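Galactose-binding lectin (Arachis hypogaea, PDB 2DVB) binds carbohydrates with specificity for D-galactose, as a homotetrameric legume lectin of peanut whose subunits carry calcium and manganese beside the sugar site. Local coordinates at residues G104-S109 and S207-L212; D80-I85 and F122-N127. All coordinates share one frame; numbering follows the deposited sequence.

Interaction 1: residues G104-S109 and S207-L212. With GAL (beta-D-galactopyranose), chain E.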
loop_
_atom_site.group_PDB
_atom_site.type_symbol
_atom_site.label_atom_id
_atom_site.label_comp_id
_atom_site.label_asym_id
_atom_site.label_seq_id
_atom_site.Cartn_x
_atom_site.Cartn_y
_atom_site.Cartn_z
ATOM N N GLY A 104 -28.672 -2.545 24.646
ATOM C CA GLY A 104 -28.082 -3.838 24.341
ATOM C C GLY A 104 -28.154 -4.296 22.893
ATOM O O GLY A 104 -27.486 -5.262 22.521
ATOM N N THR A 105 -28.957 -3.623 22.074
ATOM C CA THR A 105 -29.080 -3.997 20.670
ATOM C C THR A 105 -27.834 -3.568 19.892
ATOM O O THR A 105 -27.585 -4.055 18.786
ATOM C CB THR A 105 -30.325 -3.343 20.006
ATOM O OG1 THR A 105 -30.218 -1.915 20.088
ATOM C CG2 THR A 105 -31.609 -3.787 20.699
ATOM N N LEU A 106 -27.059 -2.660 20.483
ATOM C CA LEU A 106 -25.838 -2.126 19.873
ATOM C C LEU A 106 -26.113 -1.452 18.532
ATOM O O LEU A 106 -25.205 -1.266 17.710
ATOM C CB LEU A 106 -24.802 -3.238 19.688
ATOM C CG LEU A 106 -24.364 -3.997 20.946
ATOM C CD1 LEU A 106 -23.266 -4.982 20.569
ATOM C CD2 LEU A 106 -23.868 -3.023 22.023
ATOM N N GLY A 107 -27.373 -1.092 18.310
ATOM C CA GLY A 107 -27.755 -0.439 17.068
ATOM C C GLY A 107 -27.792 -1.334 15.836
ATOM O O GLY A 107 -27.982 -0.842 14.725
ATOM N N VAL A 108 -27.621 -2.641 16.009
ATOM C CA VAL A 108 -27.639 -3.547 14.861
ATOM C C VAL A 108 -28.763 -4.583 14.879
ATOM O O VAL A 108 -28.941 -5.312 13.904
ATOM C CB VAL A 108 -26.284 -4.307 14.707
ATOM C CG1 VAL A 108 -25.154 -3.325 14.472
ATOM C CG2 VAL A 108 -26.004 -5.152 15.944
ATOM N N SER A 109 -29.524 -4.644 15.972
ATOM C CA SER A 109 -30.613 -5.618 16.088
ATOM C C SER A 109 -31.923 -5.021 16.586
ATOM O O SER A 109 -32.003 -3.826 16.887
ATOM C CB SER A 109 -30.206 -6.759 17.029
ATOM O OG SER A 109 -30.091 -6.309 18.366
ATOM N N SER A 207 -20.879 0.288 14.973
ATOM C CA SER A 207 -22.121 0.776 15.560
ATOM C C SER A 207 -21.987 0.777 17.074
ATOM O O SER A 207 -21.259 -0.036 17.641
ATOM C CB SER A 207 -23.307 -0.105 15.150
ATOM O OG SER A 207 -24.519 0.360 15.736
ATOM N N ALA A 208 -22.684 1.704 17.724
ATOM C CA ALA A 208 -22.657 1.807 19.178
ATOM C C ALA A 208 -23.987 2.399 19.612
ATOM O O ALA A 208 -24.655 3.077 18.830
ATOM C CB ALA A 208 -21.505 2.690 19.627
ATOM N N SER A 209 -24.378 2.139 20.855
ATOM C CA SER A 209 -25.649 2.645 21.347
ATOM C C SER A 209 -25.677 2.801 22.857
ATOM O O SER A 209 -24.825 2.275 23.568
ATOM C CB SER A 209 -26.775 1.702 20.924
ATOM O OG SER A 209 -26.614 0.440 21.544
ATOM N N GLY A 210 -26.677 3.533 23.328
ATOM C CA GLY A 210 -26.859 3.758 24.744
ATOM C C GLY A 210 -28.348 3.686 25.036
ATOM O O GLY A 210 -29.158 3.464 24.130
ATOM N N SER A 211 -28.715 3.849 26.299
ATOM C CA SER A 211 -30.120 3.811 26.696
ATOM C C SER A 211 -30.393 5.073 27.505
ATOM O O SER A 211 -29.608 6.020 27.464
ATOM C CB SER A 211 -30.394 2.568 27.547
ATOM O OG SER A 211 -29.713 2.638 28.789
ATOM N N LEU A 212 -31.498 5.103 28.237
ATOM C CA LEU A 212 -31.806 6.278 29.046
ATOM C C LEU A 212 -30.803 6.374 30.198
ATOM O O LEU A 212 -30.294 7.450 30.507
ATOM C CB LEU A 212 -33.243 6.199 29.586
ATOM C CG LEU A 212 -33.735 7.388 30.431
ATOM C CD1 LEU A 212 -35.258 7.424 30.447
ATOM C CD2 LEU A 212 -33.190 7.282 31.853
HETATM C C1 GAL E . -30.870 -0.979 30.186
HETATM C C2 GAL E . -30.447 -1.300 28.765
HETATM C C3 GAL E . -28.985 -1.733 28.757
HETATM C C4 GAL E . -27.995 -0.564 29.338
HETATM C C5 GAL E . -28.450 -0.223 30.809
HETATM C C6 GAL E . -27.888 0.781 31.783
HETATM O O2 GAL E . -31.336 -2.300 28.290
HETATM O O3 GAL E . -28.613 -2.029 27.427
HETATM O O4 GAL E . -28.092 0.666 28.613
HETATM O O5 GAL E . -29.972 0.071 30.813
HETATM O O6 GAL E . -28.192 1.178 33.095
#
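The carbonyl oxygen of L106 takes the hydroxyl of S207 at 2.6 Å (S207 OG to L106 O), a short hydrogen bond between the loop 104-109 and S207, near the end of strand 201-209. The hydroxyl comes in at a C=O...O angle of 141°, tilted 17° from the carbonyl plane. S207 reaches it with OG anti to the backbone N (chi1 179°), which also lays the oxygen alongside G107 CA. Beside it, the CG1 branch of V108 rests on the CB of S207 at 3.8 Å. Two residues along the strand, S209 points the same way: its OG meets the backbone of L106, 3.2 Å from L106 CA, and its CB lies over the peptide between L106 and G107. G107 has a positive phi, and its CA lies 3.6 Å from S207 OG. Within the loop, V108 N bonds to T105 O at 3.1 Å, closing the turn that presents the L106 carbonyl.

Past the strand end the two segments part and the galactose lies by both: G104 N is 2.8 Å from O3 of GAL, and S211 OG is 2.6 Å from O4. The side chain of L106 packs on E121, a manganese ligand. Buried serine-to-backbone contacts thus fix the loop on the concave sheet of the legume lectin fold, with its G104 end at the sugar.

Interaction 2: residues D80-I85 and F122-N127; sequences DPADGI and FDTYSN. With CA (calcium ion), chain F; MN (manganese (II) ion), chain G; GAL (beta-D-galactopyranose), chain E.
Strands 84-91 and 117-123 run antiparallel here, with I85 and F122 a hydrogen-bonded pair (F122 N to I85 O 2.8 Å, I85 N to F122 O 3.2 Å) and G84 facing D123 as a non-hydrogen-bonded pair. Beyond the pairing T124 N still bonds to D83 O, nearly straight at the hydrogen (170°) but from above the carbonyl plane. G84 CA passes 3.3 Å from F122 O. T124 turns OG1 back between its own N and carbonyl carbon, 3.1 Å from P81 O.

The cis peptide between A82 and D83 precedes an aspartate whose OD1 accepts O3 of GAL at 2.6 Å. The same O3 receives ND2 of N127 along an almost straight N-H (169°), while OD1 of N127 binds calcium. Y125 lays one ring face under the sugar, with GAL C5 3.6 Å above its centre, a CH-pi stack; chi1 of 178° sets CG anti to the backbone N and carries the ring there. CB of Y125 packs on CB of A82, and its carbonyl O is a calcium ligand. Both carboxylate oxygens of D123 hold calcium and OD2 also bridges to manganese (2.2 Å), while OD1 accepts Y125 N in an Asx turn. Water 1 ties D83 OD1 and D83 O to calcium, an arrangement consistent with the metal helping to position the sugar-binding aspartate through its water.

D132 completes the calcium shell; E121, D132 and H137 join D123 on manganese. I85 and F122 point away from the metals onto strand 64-74 of the other sheet, and I85 also touches strand 217-229.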
loop_
_atom_site.group_PDB
_atom_site.type_symbol
_atom_site.label_atom_id
_atom_site.label_comp_id
_atom_site.label_asym_id
_atom_site.label_seq_id
_atom_site.Cartn_x
_atom_site.Cartn_y
_atom_site.Cartn_z
ATOM N N ASP A 80 -24.632 4.959 33.464
ATOM C CA ASP A 80 -23.954 3.670 33.517
ATOM C C ASP A 80 -23.102 3.624 32.254
ATOM O O ASP A 80 -23.554 4.030 31.186
ATOM C CB ASP A 80 -24.975 2.530 33.500
ATOM C CG ASP A 80 -25.376 2.085 34.891
ATOM O OD1 ASP A 80 -25.501 2.949 35.789
ATOM O OD2 ASP A 80 -25.571 0.864 35.084
ATOM N N PRO A 81 -21.853 3.158 32.363
ATOM C CA PRO A 81 -21.009 3.098 31.162
ATOM C C PRO A 81 -21.499 1.992 30.231
ATOM O O PRO A 81 -21.082 0.847 30.352
ATOM C CB PRO A 81 -19.611 2.811 31.730
ATOM C CG PRO A 81 -19.686 3.367 33.144
ATOM C CD PRO A 81 -21.058 2.911 33.578
ATOM N N ALA A 82 -22.398 2.340 29.317
ATOM C CA ALA A 82 -22.961 1.382 28.362
ATOM C C ALA A 82 -23.132 2.071 26.998
ATOM O O ALA A 82 -23.045 3.299 26.914
ATOM C CB ALA A 82 -24.311 0.876 28.885
ATOM N N ASP A 83 -23.390 1.312 25.930
ATOM C CA ASP A 83 -23.537 -0.140 25.965
ATOM C C ASP A 83 -22.390 -0.876 25.288
ATOM O O ASP A 83 -22.176 -2.059 25.538
ATOM C CB ASP A 83 -24.843 -0.538 25.287
ATOM C CG ASP A 83 -25.993 -0.614 26.251
ATOM O OD1 ASP A 83 -26.102 -1.642 26.951
ATOM O OD2 ASP A 83 -26.776 0.355 26.317
ATOM N N GLY A 84 -21.665 -0.179 24.422
ATOM C CA GLY A 84 -20.565 -0.817 23.733
ATOM C C GLY A 84 -20.482 -0.515 22.250
ATOM O O GLY A 84 -21.238 0.293 21.711
ATOM N N ILE A 85 -19.551 -1.194 21.590
ATOM C CA ILE A 85 -19.303 -1.004 20.173
ATOM C C ILE A 85 -19.278 -2.339 19.433
ATOM O O ILE A 85 -18.872 -3.360 19.978
ATOM C CB ILE A 85 -17.939 -0.308 19.966
ATOM C CG1 ILE A 85 -17.946 1.054 20.664
ATOM C CG2 ILE A 85 -17.640 -0.157 18.488
ATOM C CD1 ILE A 85 -16.571 1.654 20.845
ATOM N N PHE A 122 -17.951 -5.508 21.435
ATOM C CA PHE A 122 -17.146 -5.136 22.591
ATOM C C PHE A 122 -18.186 -4.592 23.551
ATOM O O PHE A 122 -18.441 -3.392 23.634
ATOM C CB PHE A 122 -16.124 -4.086 22.165
ATOM C CG PHE A 122 -15.205 -4.578 21.084
ATOM C CD1 PHE A 122 -14.067 -5.307 21.404
ATOM C CD2 PHE A 122 -15.537 -4.408 19.740
ATOM C CE1 PHE A 122 -13.276 -5.865 20.408
ATOM C CE2 PHE A 122 -14.748 -4.968 18.733
ATOM C CZ PHE A 122 -13.619 -5.697 19.070
ATOM N N ASP A 123 -18.791 -5.541 24.250
ATOM C CA ASP A 123 -19.883 -5.335 25.181
ATOM C C ASP A 123 -19.498 -4.929 26.601
ATOM O O ASP A 123 -18.760 -5.644 27.268
ATOM C CB ASP A 123 -20.675 -6.627 25.214
ATOM C CG ASP A 123 -22.105 -6.412 25.526
ATOM O OD1 ASP A 123 -22.399 -5.562 26.386
ATOM O OD2 ASP A 123 -22.939 -7.101 24.917
ATOM N N THR A 124 -20.045 -3.806 27.070
ATOM C CA THR A 124 -19.748 -3.285 28.409
ATOM C C THR A 124 -20.895 -3.341 29.425
ATOM O O THR A 124 -20.765 -2.828 30.539
ATOM C CB THR A 124 -19.294 -1.827 28.334
ATOM O OG1 THR A 124 -20.411 -1.001 27.967
ATOM C CG2 THR A 124 -18.180 -1.672 27.302
ATOM N N TYR A 125 -22.027 -3.929 29.049
ATOM C CA TYR A 125 -23.142 -4.037 29.985
ATOM C C TYR A 125 -23.857 -5.354 29.780
ATOM O O TYR A 125 -24.279 -5.663 28.677
ATOM C CB TYR A 125 -24.135 -2.882 29.816
ATOM C CG TYR A 125 -25.328 -2.997 30.745
ATOM C CD1 TYR A 125 -26.378 -3.876 30.463
ATOM C CD2 TYR A 125 -25.374 -2.279 31.942
ATOM C CE1 TYR A 125 -27.436 -4.044 31.348
ATOM C CE2 TYR A 125 -26.435 -2.438 32.839
ATOM C CZ TYR A 125 -27.457 -3.320 32.536
ATOM O OH TYR A 125 -28.503 -3.477 33.417
ATOM N N SER A 126 -24.006 -6.120 30.853
ATOM C CA SER A 126 -24.661 -7.414 30.773
ATOM C C SER A 126 -26.199 -7.371 30.667
ATOM O O SER A 126 -26.896 -7.084 31.649
ATOM C CB SER A 126 -24.253 -8.259 31.982
ATOM O OG SER A 126 -24.678 -9.600 31.823
ATOM N N ASN A 127 -26.714 -7.656 29.468
ATOM C CA ASN A 127 -28.152 -7.698 29.219
ATOM C C ASN A 127 -28.628 -9.140 29.316
ATOM O O ASN A 127 -28.439 -9.925 28.381
ATOM C CB ASN A 127 -28.493 -7.174 27.822
ATOM C CG ASN A 127 -28.198 -5.707 27.661
ATOM O OD1 ASN A 127 -27.049 -5.295 27.709
ATOM N ND2 ASN A 127 -29.239 -4.906 27.470
HETATM CA CA CA F . -25.006 -6.159 26.274
HETATM MN MN MN G . -22.977 -9.238 24.581
HETATM C C1 GAL E . -30.870 -0.979 30.186
HETATM C C2 GAL E . -30.447 -1.300 28.765
HETATM C C3 GAL E . -28.985 -1.733 28.757
HETATM C C4 GAL E . -27.995 -0.564 29.338
HETATM C C5 GAL E . -28.450 -0.223 30.809
HETATM C C6 GAL E . -27.888 0.781 31.783
HETATM O O2 GAL E . -31.336 -2.300 28.290
HETATM O O3 GAL E . -28.613 -2.029 27.427
HETATM O O4 GAL E . -28.092 0.666 28.613
HETATM O O5 GAL E . -29.972 0.071 30.813
HETATM O O6 GAL E . -28.192 1.178 33.095
HETATM O O HOH W 1 -24.767 -3.565 25.746
HETATM O O HOH W 2 -25.993 -6.767 23.790
HETATM O O HOH W 3 -24.554 -8.643 22.983
HETATM O O HOH W 4 -22.739 -11.460 23.842
#

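Both interactions rest on the same seven-stranded sheet, where strand 201-209 borders strand 84-91, and they meet directly: S209 O lies 2.9 Å from D83 N, a probable backbone hydrogen bond. Their centres are about 9 Å apart, and the segments alternate along the chain. Interaction 1 is wholly buried and seats a loop on a strand mainly through serine hydroxyls; interaction 2 begins as buried strand pairing and ends in more exposed residues on the sugar side, with the metal ligands D123 and N127 buried. Their chemistry converges on one galactose, with peptide and hydroxyl groups from 104-109 and 207-212, but carboxylate, amide and aromatic face from 80-85 and 122-127. All four segments contribute to the galactose site.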